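Local atomic coordinates of Nrps/pks (Streptomyces albus, PDB entry 4OPE), a protein that probably catalyses the decarboxylative condensation that extends the polyketide chain in oxazolomycin biosynthesis, as a ketosynthase domain of an "AT-less" type I polyketide synthase. Residues A62-G67 with G219-D224; A303-L308 with V338-G343; M79-S84 with F98-W103. All blocks are in the same frame, centred on the assembly; numbering follows the deposited sequence. Where two conformers were deposited one is given.

Contact 1. Residues A62-G67 with G219-D224; sequences AYAKWG and GFLSTD
Two aromatic side chains of residues 62-67, Tyr63 and Trp66, meet the loop 219-224 in quite different ways, one with its rim and the other with a face. Tyr63 carries CG in the crowded position between the backbone N and the carbonyl carbon (chi1 55°), which swings the phenol along the loop. Its OH donates to Leu221 O at 2.8 Å. The acceptor lies at the ring edge, in plane, and the donor sits in the carbonyl plane on a lone pair, with a C=O...donor angle of 125°. Flanking this bond, the Tyr63 and Leu221 side chains cross obliquely, with Tyr63 CE1 4.0 Å from Leu221 CB, and Thr223 CG2 stands 4.0 Å from the same CE1. Gly219 CA also lies near the plane of the phenol, at its edge; its residue, at positive phi, is the C-prime position of the Schellman motif that ends helix 210-217. Between the two rings Ala64 offers its methyl, with CB 3.7 Å from Ser222 O and 4.3 Å from Leu221 CD1.

Trp66 has CG beside the backbone N and anti to the carbonyl carbon, so that the indole lies flat against the chain at Asp224. Asp224 O stands 3.4 Å above the ring, over its centre, while Lys65 CG covers the opposite face. The polar ends of the loop side chains are used away from residues 62-67: Asp224 forms a salt bridge with Arg228, Thr223 OG1 bonds to Asp235 and Ser222 OG to Arg226 O. Arg226 makes a cation-pi contact with Trp66.

The loop is thus held largely through its main chain, by one phenol-to-carbonyl bond and one indole face, a hold that probably depends more on backbone shape than on the identity of the loop side chains.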
ATOM      1  N   ALA A  62     -22.027 -19.303   8.027  1.00 47.90           N
ATOM      2  CA  ALA A  62     -21.269 -18.711   9.093  1.00 46.56           C
ATOM      3  C   ALA A  62     -21.778 -19.219  10.420  1.00 43.74           C
ATOM      4  O   ALA A  62     -22.956 -19.242  10.650  1.00 45.44           O
ATOM      5  CB  ALA A  62     -21.350 -17.191   9.016  1.00 47.13           C
ATOM      6  N   TYR A  63     -20.886 -19.637  11.297  1.00 43.31           N
ATOM      7  CA  TYR A  63     -21.318 -20.192  12.599  1.00 44.46           C
ATOM      8  C   TYR A  63     -21.271 -19.120  13.737  1.00 45.41           C
ATOM      9  O   TYR A  63     -21.401 -19.432  14.922  1.00 43.35           O
ATOM     10  CB  TYR A  63     -20.461 -21.420  12.938  1.00 43.19           C
ATOM     11  CG  TYR A  63     -18.977 -21.138  12.913  1.00 41.87           C
ATOM     12  CD1 TYR A  63     -18.352 -20.584  13.996  1.00 42.10           C
ATOM     13  CD2 TYR A  63     -18.205 -21.435  11.810  1.00 42.04           C
ATOM     14  CE1 TYR A  63     -16.988 -20.316  13.985  1.00 42.71           C
ATOM     15  CE2 TYR A  63     -16.844 -21.177  11.777  1.00 40.89           C
ATOM     16  CZ  TYR A  63     -16.229 -20.605  12.868  1.00 42.87           C
ATOM     17  OH  TYR A  63     -14.854 -20.321  12.868  1.00 42.57           O
ATOM     18  N   ALA A  64     -21.060 -17.855  13.364  1.00 46.08           N
ATOM     19  CA  ALA A  64     -21.097 -16.768  14.317  1.00 45.96           C
ATOM     20  C   ALA A  64     -21.800 -15.580  13.688  1.00 46.49           C
ATOM     21  O   ALA A  64     -21.919 -15.478  12.453  1.00 44.63           O
ATOM     22  CB  ALA A  64     -19.688 -16.395  14.771  1.00 46.33           C
ATOM     23  N   LYS A  65     -22.228 -14.678  14.568  1.00 47.11           N
ATOM     24  CA  LYS A  65     -23.164 -13.625  14.238  1.00 47.20           C
ATOM     25  C   LYS A  65     -22.853 -12.298  14.948  1.00 47.33           C
ATOM     26  O   LYS A  65     -23.749 -11.472  15.146  1.00 49.08           O
ATOM     27  CB  LYS A  65     -24.550 -14.102  14.626  1.00 47.93           C
ATOM     28  CG  LYS A  65     -24.609 -14.659  16.034  1.00 50.57           C
ATOM     29  CD  LYS A  65     -26.032 -14.976  16.442  1.00 53.60           C
ATOM     30  CE  LYS A  65     -26.085 -15.480  17.867  1.00 56.54           C
ATOM     31  NZ  LYS A  65     -27.472 -15.471  18.403  1.00 60.42           N
ATOM     32  N   TRP A  66     -21.588 -12.076  15.290  1.00 44.72           N
ATOM     33  CA  TRP A  66     -21.205 -10.939  16.098  1.00 42.33           C
ATOM     34  C   TRP A  66     -20.194 -10.087  15.374  1.00 41.62           C
ATOM     35  O   TRP A  66     -19.511 -10.559  14.449  1.00 39.90           O
ATOM     36  CB  TRP A  66     -20.594 -11.410  17.404  1.00 42.50           C
ATOM     37  CG  TRP A  66     -21.525 -12.257  18.251  1.00 46.20           C
ATOM     38  CD1 TRP A  66     -22.533 -11.812  19.078  1.00 47.83           C
ATOM     39  CD2 TRP A  66     -21.519 -13.675  18.368  1.00 46.02           C
ATOM     40  NE1 TRP A  66     -23.157 -12.871  19.674  1.00 47.77           N
ATOM     41  CE2 TRP A  66     -22.552 -14.026  19.270  1.00 47.44           C
ATOM     42  CE3 TRP A  66     -20.756 -14.683  17.789  1.00 47.61           C
ATOM     43  CZ2 TRP A  66     -22.826 -15.336  19.621  1.00 47.96           C
ATOM     44  CZ3 TRP A  66     -21.037 -16.000  18.123  1.00 50.92           C
ATOM     45  CH2 TRP A  66     -22.068 -16.313  19.041  1.00 50.08           C
ATOM     46  N   GLY A  67     -20.099  -8.829  15.813  1.00 39.34           N
ATOM     47  CA  GLY A  67     -19.011  -7.965  15.404  1.00 38.07           C
ATOM     48  C   GLY A  67     -18.887  -6.704  16.223  1.00 38.69           C
ATOM     49  O   GLY A  67     -19.743  -6.411  17.078  1.00 39.52           O
ATOM     50  N   GLY A 219     -12.468 -21.120   9.453  1.00 41.65           N
ATOM     51  CA  GLY A 219     -12.462 -21.257  10.903  1.00 41.50           C
ATOM     52  C   GLY A 219     -11.895 -20.060  11.688  1.00 42.15           C
ATOM     53  O   GLY A 219     -11.514 -20.199  12.842  1.00 41.07           O
ATOM     54  N   PHE A 220     -11.869 -18.872  11.097  1.00 40.13           N
ATOM     55  CA  PHE A 220     -11.275 -17.767  11.778  1.00 40.23           C
ATOM     56  C   PHE A 220     -12.159 -17.191  12.854  1.00 38.91           C
ATOM     57  O   PHE A 220     -11.654 -16.571  13.784  1.00 43.31           O
ATOM     58  CB  PHE A 220     -10.856 -16.710  10.771  1.00 42.21           C
ATOM     59  CG  PHE A 220      -9.726 -17.149   9.906  1.00 45.14           C
ATOM     60  CD1 PHE A 220      -8.464 -17.355  10.467  1.00 46.12           C
ATOM     61  CD2 PHE A 220      -9.911 -17.402   8.530  1.00 45.47           C
ATOM     62  CE1 PHE A 220      -7.405 -17.795   9.683  1.00 48.36           C
ATOM     63  CE2 PHE A 220      -8.854 -17.832   7.739  1.00 42.54           C
ATOM     64  CZ  PHE A 220      -7.605 -18.034   8.316  1.00 45.38           C
ATOM     65  N   LEU A 221     -13.458 -17.372  12.758  1.00 37.57           N
ATOM     66  CA  LEU A 221     -14.353 -16.721  13.695  1.00 39.05           C
ATOM     67  C   LEU A 221     -14.395 -17.461  15.048  1.00 41.57           C
ATOM     68  O   LEU A 221     -14.503 -18.673  15.090  1.00 42.98           O
ATOM     69  CB  LEU A 221     -15.745 -16.638  13.111  1.00 39.84           C
ATOM     70  CG  LEU A 221     -15.838 -15.902  11.771  1.00 41.83           C
ATOM     71  CD1 LEU A 221     -17.274 -15.925  11.300  1.00 41.95           C
ATOM     72  CD2 LEU A 221     -15.322 -14.458  11.852  1.00 41.52           C
ATOM     73  N   SER A 222     -14.301 -16.751  16.154  1.00 40.07           N
ATOM     74  CA  SER A 222     -14.485 -17.412  17.413  1.00 41.62           C
ATOM     75  C   SER A 222     -15.969 -17.784  17.518  1.00 42.71           C
ATOM     76  O   SER A 222     -16.780 -17.146  16.876  1.00 44.88           O
ATOM     77  CB  SER A 222     -14.084 -16.506  18.570  1.00 41.64           C
ATOM     78  OG  SER A 222     -14.791 -15.279  18.576  1.00 41.30           O
ATOM     79  N   THR A 223     -16.312 -18.775  18.337  1.00 41.38           N
ATOM     80  CA  THR A 223     -17.677 -19.281  18.431  1.00 43.60           C
ATOM     81  C   THR A 223     -18.577 -18.461  19.375  1.00 46.59           C
ATOM     82  O   THR A 223     -19.810 -18.448  19.202  1.00 46.66           O
ATOM     83  CB  THR A 223     -17.703 -20.771  18.833  1.00 44.97           C
ATOM     84  OG1 THR A 223     -16.867 -20.976  19.962  1.00 45.69           O
ATOM     85  CG2 THR A 223     -17.150 -21.629  17.719  1.00 45.31           C
ATOM     86  N   ASP A 224     -17.981 -17.770  20.354  1.00 47.03           N
ATOM     87  CA  ASP A 224     -18.720 -16.786  21.180  1.00 45.20           C
ATOM     88  C   ASP A 224     -18.703 -15.371  20.603  1.00 44.69           C
ATOM     89  O   ASP A 224     -19.348 -14.503  21.093  1.00 50.65           O
ATOM     90  CB  ASP A 224     -18.210 -16.778  22.617  1.00 44.02           C
ATOM     91  CG  ASP A 224     -16.707 -16.478  22.723  1.00 46.62           C
ATOM     92  OD1 ASP A 224     -15.952 -16.346  21.691  1.00 44.36           O
ATOM     93  OD2 ASP A 224     -16.277 -16.384  23.891  1.00 47.01           O
TER

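Contact 2. Residues A303-L308 with V338-G343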
ATOM      1  N   ALA A 303      13.588  -3.562  30.313  1.00 59.78           N
ATOM      2  CA  ALA A 303      13.372  -3.109  31.688  1.00 64.89           C
ATOM      3  C   ALA A 303      12.682  -1.726  31.754  1.00 64.03           C
ATOM      4  O   ALA A 303      12.025  -1.372  32.738  1.00 63.67           O
ATOM      5  CB  ALA A 303      14.708  -3.078  32.423  1.00 64.87           C
ATOM      6  N   ASP A 304      12.856  -0.953  30.690  1.00 62.96           N
ATOM      7  CA  ASP A 304      12.295   0.382  30.602  1.00 62.18           C
ATOM      8  C   ASP A 304      10.928   0.405  29.960  1.00 55.43           C
ATOM      9  O   ASP A 304      10.382   1.462  29.812  1.00 60.53           O
ATOM     10  CB  ASP A 304      13.208   1.294  29.760  1.00 64.17           C
ATOM     11  CG  ASP A 304      14.648   1.349  30.266  1.00 64.31           C
ATOM     12  OD1 ASP A 304      14.864   1.260  31.499  1.00 58.22           O
ATOM     13  OD2 ASP A 304      15.547   1.501  29.394  1.00 66.59           O
ATOM     14  N   LEU A 305      10.388  -0.727  29.542  1.00 49.92           N
ATOM     15  CA  LEU A 305       9.137  -0.733  28.824  1.00 44.85           C
ATOM     16  C   LEU A 305       7.966  -0.710  29.774  1.00 41.47           C
ATOM     17  O   LEU A 305       7.862  -1.557  30.615  1.00 40.74           O
ATOM     18  CB  LEU A 305       9.087  -1.986  28.012  1.00 48.28           C
ATOM     19  CG  LEU A 305       7.990  -2.125  26.996  1.00 49.68           C
ATOM     20  CD1 LEU A 305       7.987  -0.949  26.038  1.00 50.57           C
ATOM     21  CD2 LEU A 305       8.285  -3.399  26.246  1.00 51.25           C
ATOM     22  N   GLY A 306       7.085   0.269  29.647  1.00 39.35           N
ATOM     23  CA  GLY A 306       5.948   0.412  30.576  1.00 39.12           C
ATOM     24  C   GLY A 306       4.682  -0.371  30.298  1.00 38.46           C
ATOM     25  O   GLY A 306       3.909  -0.638  31.209  1.00 42.00           O
ATOM     26  N   TYR A 307       4.449  -0.739  29.046  1.00 37.19           N
ATOM     27  CA  TYR A 307       3.203  -1.400  28.648  1.00 37.32           C
ATOM     28  C   TYR A 307       3.369  -1.972  27.275  1.00 36.04           C
ATOM     29  O   TYR A 307       4.060  -1.405  26.451  1.00 35.14           O
ATOM     30  CB  TYR A 307       2.014  -0.425  28.644  1.00 38.00           C
ATOM     31  CG  TYR A 307       0.710  -1.050  28.268  1.00 37.18           C
ATOM     32  CD1 TYR A 307      -0.039  -1.748  29.185  1.00 37.80           C
ATOM     33  CD2 TYR A 307       0.223  -0.928  27.009  1.00 37.87           C
ATOM     34  CE1 TYR A 307      -1.240  -2.322  28.849  1.00 38.17           C
ATOM     35  CE2 TYR A 307      -0.960  -1.528  26.640  1.00 38.86           C
ATOM     36  CZ  TYR A 307      -1.681  -2.220  27.563  1.00 40.63           C
ATOM     37  OH  TYR A 307      -2.859  -2.798  27.152  1.00 47.40           O
ATOM     38  N   LEU A 308       2.714  -3.099  27.043  1.00 38.27           N
ATOM     39  CA  LEU A 308       2.775  -3.826  25.760  1.00 41.31           C
ATOM     40  C   LEU A 308       1.339  -4.048  25.284  1.00 40.68           C
ATOM     41  O   LEU A 308       0.596  -4.808  25.895  1.00 39.92           O
ATOM     42  CB  LEU A 308       3.484  -5.166  25.945  1.00 44.14           C
ATOM     43  CG  LEU A 308       3.947  -6.022  24.750  1.00 48.18           C
ATOM     44  CD1 LEU A 308       2.852  -6.655  23.921  1.00 48.77           C
ATOM     45  CD2 LEU A 308       4.812  -5.209  23.821  1.00 52.85           C
ATOM     46  N   VAL A 338      11.748  -7.311  36.453  1.00 70.78           N
ATOM     47  CA  VAL A 338      11.010  -6.594  35.439  1.00 66.28           C
ATOM     48  C   VAL A 338       9.601  -7.134  35.374  1.00 62.46           C
ATOM     49  O   VAL A 338       9.375  -8.334  35.398  1.00 65.83           O
ATOM     50  CB  VAL A 338      11.679  -6.701  34.069  1.00 68.54           C
ATOM     51  CG1 VAL A 338      10.797  -6.070  33.005  1.00 68.10           C
ATOM     52  CG2 VAL A 338      13.060  -6.035  34.106  1.00 69.01           C
ATOM     53  N   ARG A 339       8.647  -6.230  35.299  1.00 61.39           N
ATOM     54  CA  ARG A 339       7.258  -6.607  35.294  1.00 63.42           C
ATOM     55  C   ARG A 339       6.488  -5.656  34.392  1.00 58.74           C
ATOM     56  O   ARG A 339       6.427  -4.468  34.653  1.00 66.19           O
ATOM     57  CB  ARG A 339       6.747  -6.588  36.703  1.00 64.56           C
ATOM     58  CG  ARG A 339       5.356  -7.141  36.836  1.00 72.30           C
ATOM     59  CD  ARG A 339       4.436  -6.037  37.328  1.00 80.19           C
ATOM     60  NE  ARG A 339       3.142  -6.571  37.762  1.00 86.17           N
ATOM     61  CZ  ARG A 339       1.954  -6.167  37.308  1.00 91.81           C
ATOM     62  NH1 ARG A 339       1.858  -5.188  36.401  1.00 90.32           N
ATOM     63  NH2 ARG A 339       0.846  -6.746  37.772  1.00 93.20           N
ATOM     64  N   ILE A 340       5.944  -6.191  33.304  1.00 52.76           N
ATOM     65  CA  ILE A 340       5.398  -5.392  32.230  1.00 47.08           C
ATOM     66  C   ILE A 340       3.948  -5.739  32.013  1.00 44.38           C
ATOM     67  O   ILE A 340       3.626  -6.888  31.726  1.00 42.18           O
ATOM     68  CB  ILE A 340       6.098  -5.674  30.924  1.00 47.29           C
ATOM     69  CG1 ILE A 340       7.565  -5.314  31.048  1.00 48.05           C
ATOM     70  CG2 ILE A 340       5.433  -4.869  29.824  1.00 48.55           C
ATOM     71  CD1 ILE A 340       8.399  -5.860  29.915  1.00 49.27           C
ATOM     72  N   PRO A 341       3.058  -4.749  32.161  1.00 41.02           N
ATOM     73  CA  PRO A 341       1.658  -5.041  31.911  1.00 40.71           C
ATOM     74  C   PRO A 341       1.356  -5.146  30.438  1.00 40.54           C
ATOM     75  O   PRO A 341       1.937  -4.418  29.635  1.00 39.46           O
ATOM     76  CB  PRO A 341       0.905  -3.878  32.553  1.00 39.76           C
ATOM     77  CG  PRO A 341       1.937  -2.859  32.823  1.00 41.11           C
ATOM     78  CD  PRO A 341       3.220  -3.586  33.026  1.00 41.01           C
ATOM     79  N   ILE A 342       0.466  -6.081  30.113  1.00 41.34           N
ATOM     80  CA  ILE A 342       0.141  -6.440  28.731  1.00 39.33           C
ATOM     81  C   ILE A 342      -1.389  -6.510  28.623  1.00 38.40           C
ATOM     82  O   ILE A 342      -2.065  -6.822  29.608  1.00 36.80           O
ATOM     83  CB  ILE A 342       0.720  -7.794  28.393  1.00 40.77           C
ATOM     84  CG1 ILE A 342       0.594  -8.090  26.918  1.00 42.96           C
ATOM     85  CG2 ILE A 342      -0.035  -8.898  29.118  1.00 41.70           C
ATOM     86  CD1 ILE A 342       1.433  -9.262  26.476  1.00 43.12           C
ATOM     87  N   GLY A 343      -1.919  -6.177  27.444  1.00 37.18           N
ATOM     88  CA  GLY A 343      -3.358  -6.135  27.191  1.00 34.53           C
ATOM     89  C   GLY A 343      -3.620  -5.961  25.716  1.00 33.20           C
ATOM     90  O   GLY A 343      -2.694  -5.798  24.929  1.00 31.94           O
TER
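A single parallel bridge, Leu308 with Ile342, joins these segments, and both polar backbone atoms of Leu308 are spent on it. Leu308 N donates to Pro341 O at 3.0 Å. Gly343 N in turn donates to Leu308 O at 3.3 Å, and both donors lie nearly along the C=O axis. Each acceptor also receives a CA-H...O contact, Tyr307 CA to Pro341 O at 3.4 Å and Ile342 CA to Leu308 O at 3.3 Å. Pro341 has no N-H, and its ring carbon CG lies 3.4 Å from Gly306 O instead.

Leu308 and Ile342 lie side by side on one face of the sheet, their CD1 atoms 3.9 Å apart. Tyr307, with CG anti to the backbone N, instead runs beside the strand until its OH is 3.4 Å from Gly343 CA, where a side chain would collide with it. That buried hydroxyl is bonded by Lys363 and Glu309. Towards the start of both segments Ala303 CB packs on Val338 CG2 at 3.8 Å.

Flanking strands of the large mixed sheet satisfy further backbone atoms: Tyr307 pairs with Ala418, and Ile340 and Ile342 with Arg394. Arg405 reaches the carbonyls of Ala303 and Arg339, and Thr416 OG1 bonds Asp304 O and Gly306 N. Side-chain groups of Arg405 and Thr416 thus supplement the bridge, and burial of Tyr307 OH is probably affordable because two charged groups share it.

Contact 3. Residues M79-S84 with F98-W103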
HETATM    1  N   MSE A  79     -21.958  17.110   0.324  1.00 44.61           N
HETATM    2  CA  MSE A  79     -21.940  18.512  -0.071  1.00 47.20           C
HETATM    3  C   MSE A  79     -20.716  19.142   0.530  1.00 47.10           C
HETATM    4  O   MSE A  79     -20.136  20.053  -0.064  1.00 49.28           O
HETATM    5  CB  MSE A  79     -23.196  19.284   0.326  1.00 48.04           C
HETATM    6  CG  MSE A  79     -24.503  18.808  -0.328  1.00 53.74           C
HETATM    7 SE   MSE A  79     -24.504  18.721  -2.320  0.57 59.53          SE
HETATM    8  CE  MSE A  79     -25.413  16.972  -2.505  1.00 60.74           C
ATOM      9  N   PHE A  80     -20.311  18.667   1.707  1.00 44.76           N
ATOM     10  CA  PHE A  80     -19.180  19.246   2.417  1.00 43.62           C
ATOM     11  C   PHE A  80     -17.983  18.931   1.591  1.00 40.63           C
ATOM     12  O   PHE A  80     -17.151  19.798   1.312  1.00 44.65           O
ATOM     13  CB  PHE A  80     -19.039  18.693   3.867  1.00 42.55           C
ATOM     14  CG  PHE A  80     -17.906  19.291   4.650  1.00 40.75           C
ATOM     15  CD1 PHE A  80     -16.593  18.924   4.403  1.00 41.15           C
ATOM     16  CD2 PHE A  80     -18.152  20.208   5.643  1.00 42.61           C
ATOM     17  CE1 PHE A  80     -15.542  19.464   5.126  1.00 41.23           C
ATOM     18  CE2 PHE A  80     -17.112  20.755   6.383  1.00 43.53           C
ATOM     19  CZ  PHE A  80     -15.798  20.385   6.122  1.00 42.31           C
ATOM     20  N   PHE A  81     -17.925  17.699   1.161  1.00 39.98           N
ATOM     21  CA  PHE A  81     -16.787  17.240   0.368  1.00 41.56           C
ATOM     22  C   PHE A  81     -16.886  17.411  -1.141  1.00 42.97           C
ATOM     23  O   PHE A  81     -16.141  16.782  -1.834  1.00 42.29           O
ATOM     24  CB  PHE A  81     -16.466  15.794   0.737  1.00 39.80           C
ATOM     25  CG  PHE A  81     -16.013  15.657   2.153  1.00 36.91           C
ATOM     26  CD1 PHE A  81     -14.741  16.087   2.523  1.00 36.90           C
ATOM     27  CD2 PHE A  81     -16.859  15.177   3.106  1.00 34.39           C
ATOM     28  CE1 PHE A  81     -14.319  15.990   3.837  1.00 35.96           C
ATOM     29  CE2 PHE A  81     -16.443  15.072   4.400  1.00 35.45           C
ATOM     30  CZ  PHE A  81     -15.177  15.478   4.780  1.00 34.29           C
ATOM     31  N   ARG A  82     -17.793  18.263  -1.620  1.00 46.37           N
ATOM     32  CA  ARG A  82     -17.895  18.609  -3.038  0.50 47.67           C
ATOM     33  C   ARG A  82     -18.073  17.392  -3.936  1.00 48.24           C
ATOM     34  O   ARG A  82     -17.362  17.193  -4.921  1.00 48.87           O
ATOM     35  CB  ARG A  82     -16.685  19.446  -3.487  0.50 49.06           C
ATOM     36  CG  ARG A  82     -16.567  20.781  -2.764  0.50 49.92           C
ATOM     37  CD  ARG A  82     -15.691  21.770  -3.532  0.50 51.10           C
ATOM     38  NE  ARG A  82     -15.378  22.946  -2.722  0.50 49.63           N
ATOM     39  CZ  ARG A  82     -16.049  24.081  -2.784  0.50 48.89           C
ATOM     40  NH1 ARG A  82     -15.727  25.094  -1.991  0.50 47.33           N
ATOM     41  NH2 ARG A  82     -17.044  24.188  -3.649  0.50 50.77           N
HETATM   42  N   MSE A  83     -19.038  16.573  -3.603  1.00 49.37           N
HETATM   43  CA  MSE A  83     -19.319  15.427  -4.429  1.00 49.36           C
HETATM   44  C   MSE A  83     -20.812  15.289  -4.431  1.00 48.66           C
HETATM   45  O   MSE A  83     -21.509  15.729  -3.536  1.00 48.64           O
HETATM   46  CB  MSE A  83     -18.447  14.250  -3.958  1.00 50.60           C
HETATM   47  CG  MSE A  83     -19.189  13.153  -3.193  1.00 54.60           C
HETATM   48 SE   MSE A  83     -18.077  11.587  -2.622  0.68 58.89          SE
HETATM   49  CE  MSE A  83     -16.356  12.474  -2.343  1.00 49.09           C
ATOM     50  N   SER A  84     -21.313  14.721  -5.505  1.00 52.21           N
ATOM     51  CA  SER A  84     -22.726  14.446  -5.655  1.00 49.75           C
ATOM     52  C   SER A  84     -23.160  13.332  -4.731  1.00 48.28           C
ATOM     53  O   SER A  84     -22.374  12.432  -4.400  1.00 44.68           O
ATOM     54  CB  SER A  84     -22.999  14.007  -7.082  1.00 48.99           C
ATOM     55  OG  SER A  84     -22.241  12.856  -7.374  1.00 51.63           O
ATOM     56  N   PHE A  98     -13.121   7.792   6.084  1.00 31.74           N
ATOM     57  CA  PHE A  98     -11.776   8.252   6.255  1.00 31.67           C
ATOM     58  C   PHE A  98     -11.616   9.767   5.969  1.00 31.61           C
ATOM     59  O   PHE A  98     -10.791  10.440   6.578  1.00 29.25           O
ATOM     60  CB  PHE A  98     -10.837   7.432   5.394  1.00 31.99           C
ATOM     61  CG  PHE A  98      -9.416   7.597   5.748  1.00 31.96           C
ATOM     62  CD1 PHE A  98      -8.957   7.244   6.998  1.00 32.80           C
ATOM     63  CD2 PHE A  98      -8.541   8.107   4.863  1.00 33.80           C
ATOM     64  CE1 PHE A  98      -7.624   7.407   7.356  1.00 32.87           C
ATOM     65  CE2 PHE A  98      -7.198   8.271   5.214  1.00 34.88           C
ATOM     66  CZ  PHE A  98      -6.748   7.924   6.466  1.00 32.71           C
ATOM     67  N   LEU A  99     -12.423  10.298   5.071  1.00 30.96           N
ATOM     68  CA  LEU A  99     -12.391  11.718   4.828  1.00 31.83           C
ATOM     69  C   LEU A  99     -12.810  12.491   6.068  1.00 32.12           C
ATOM     70  O   LEU A  99     -12.145  13.455   6.488  1.00 32.16           O
ATOM     71  CB  LEU A  99     -13.319  12.080   3.704  1.00 33.70           C
ATOM     72  CG  LEU A  99     -12.746  12.090   2.316  1.00 36.18           C
ATOM     73  CD1 LEU A  99     -13.930  12.174   1.384  1.00 38.37           C
ATOM     74  CD2 LEU A  99     -11.810  13.266   2.091  1.00 36.83           C
ATOM     75  N   GLN A 100     -13.898  12.063   6.686  1.00 31.95           N
ATOM     76  CA  GLN A 100     -14.310  12.713   7.921  1.00 32.60           C
ATOM     77  C   GLN A 100     -13.263  12.529   9.029  1.00 31.61           C
ATOM     78  O   GLN A 100     -12.981  13.470   9.768  1.00 31.87           O
ATOM     79  CB  GLN A 100     -15.700  12.265   8.335  1.00 33.85           C
ATOM     80  CG  GLN A 100     -16.745  12.555   7.230  1.00 37.08           C
ATOM     81  CD  GLN A 100     -18.154  12.055   7.590  1.00 39.49           C
ATOM     82  OE1 GLN A 100     -18.286  11.129   8.333  1.00 39.28           O
ATOM     83  NE2 GLN A 100     -19.186  12.643   7.016  1.00 42.46           N
ATOM     84  N   THR A 101     -12.655  11.348   9.109  1.00 29.92           N
ATOM     85  CA  THR A 101     -11.613  11.097  10.082  1.00 29.19           C
ATOM     86  C   THR A 101     -10.461  12.051   9.897  1.00 29.01           C
ATOM     87  O   THR A 101      -9.988  12.667  10.842  1.00 30.13           O
ATOM     88  CB  THR A 101     -11.126   9.656   9.945  1.00 30.38           C
ATOM     89  OG1 THR A 101     -12.213   8.780  10.274  1.00 32.32           O
ATOM     90  CG2 THR A 101      -9.923   9.378  10.827  1.00 29.19           C
ATOM     91  N   VAL A 102     -10.024  12.255   8.675  1.00 29.36           N
ATOM     92  CA  VAL A 102      -8.903  13.178   8.480  1.00 29.43           C
ATOM     93  C   VAL A 102      -9.269  14.586   8.882  1.00 29.20           C
ATOM     94  O   VAL A 102      -8.475  15.289   9.519  1.00 29.87           O
ATOM     95  CB  VAL A 102      -8.336  13.126   7.068  1.00 28.89           C
ATOM     96  CG1 VAL A 102      -7.229  14.148   6.907  1.00 28.98           C
ATOM     97  CG2 VAL A 102      -7.782  11.730   6.831  1.00 28.05           C
ATOM     98  N   TRP A 103     -10.482  14.991   8.544  1.00 29.47           N
ATOM     99  CA  TRP A 103     -10.969  16.298   8.985  1.00 29.23           C
ATOM    100  C   TRP A 103     -10.861  16.393  10.509  1.00 29.58           C
ATOM    101  O   TRP A 103     -10.331  17.386  11.039  1.00 29.50           O
ATOM    102  CB  TRP A 103     -12.422  16.560   8.574  1.00 30.43           C
ATOM    103  CG  TRP A 103     -12.800  17.965   8.891  1.00 31.76           C
ATOM    104  CD1 TRP A 103     -13.371  18.439  10.039  1.00 31.11           C
ATOM    105  CD2 TRP A 103     -12.580  19.107   8.049  1.00 32.82           C
ATOM    106  NE1 TRP A 103     -13.537  19.816   9.964  1.00 30.39           N
ATOM    107  CE2 TRP A 103     -13.045  20.253   8.763  1.00 31.67           C
ATOM    108  CE3 TRP A 103     -12.039  19.275   6.771  1.00 31.74           C
ATOM    109  CZ2 TRP A 103     -12.962  21.540   8.240  1.00 31.69           C
ATOM    110  CZ3 TRP A 103     -11.971  20.564   6.239  1.00 32.47           C
ATOM    111  CH2 TRP A 103     -12.432  21.675   6.970  1.00 32.79           C
TER
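Phe81 lies sandwiched between helix 93-108 and its own neighbour Phe80, both phenylalanines belonging to the type I turn from Met79 to Arg82. From a CB aimed at the helix, CG sits beside the backbone N (chi1 -65°) and comes within 4.1 Å of Leu99 CD1. On one side of the ring CD1 reaches Leu99 CD2, also at 4.1 Å, and CE1 lies over Leu99 CB. On the other side CE2 approaches Gln100 CG to 3.8 Å, the glutamine chain crossing the ring direction at about a right angle. At the tip, CZ meets Leu99 CB at 4.0 Å. The leucine therefore slides along one face from root to tip, in a CH-pi contact that places Leu99 CB 18° off the normal of the Phe81 ring. Phe80 CD1 covers the opposite face, 3.6 Å above the plane and over its centre.

Phe80 takes the other course, with CG anti to the backbone N, and thrusts its edge at Trp103. The T-shaped pair has centroids 4.9 Å apart and planes at 84°, with Phe80 CZ touching the six-membered ring 3.7 Å from Trp103 CH2. An alanine in place of Trp103 would remove the indole face that receives this edge and would probably loosen the packing of Phe80 against the helix.

The aromatic cluster extends to Phe162, which meets Phe81 edge-to-face, and to Tyr568 and Phe570 of the C-terminal tail, the latter also edge-to-face with both Phe80 and Trp103. These two residues belong to a Leu-Pro-Gly-Tyr-Pro-Phe sequence, consistent with the linker that wraps back onto the ketosynthase in modular polyketide synthases, so the aromatic surface described here is characteristic of a ketosynthase docking its C-terminal linker.

In the fold
The three contacts share no helix or strand and lie well apart, their centres 31 to 39 Å from one another. Contacts 2 and 3 are buried and lie on opposite sides of the chain's centre, whereas contact 1 is only partly buried. Contact 2 belongs to the large mixed sheet and relies on main-chain hydrogen bonds; contact 3, where a turn meets a helix, is wholly apolar and aromatic. Contact 1 joins a loop and the short strand that follows it to the loop after helix 210-217, through rings set against main-chain carbonyls. In sequence, contact 3 falls between the two segments of contact 1, and contact 2 follows both, in the C-terminal half of the ketosynthase.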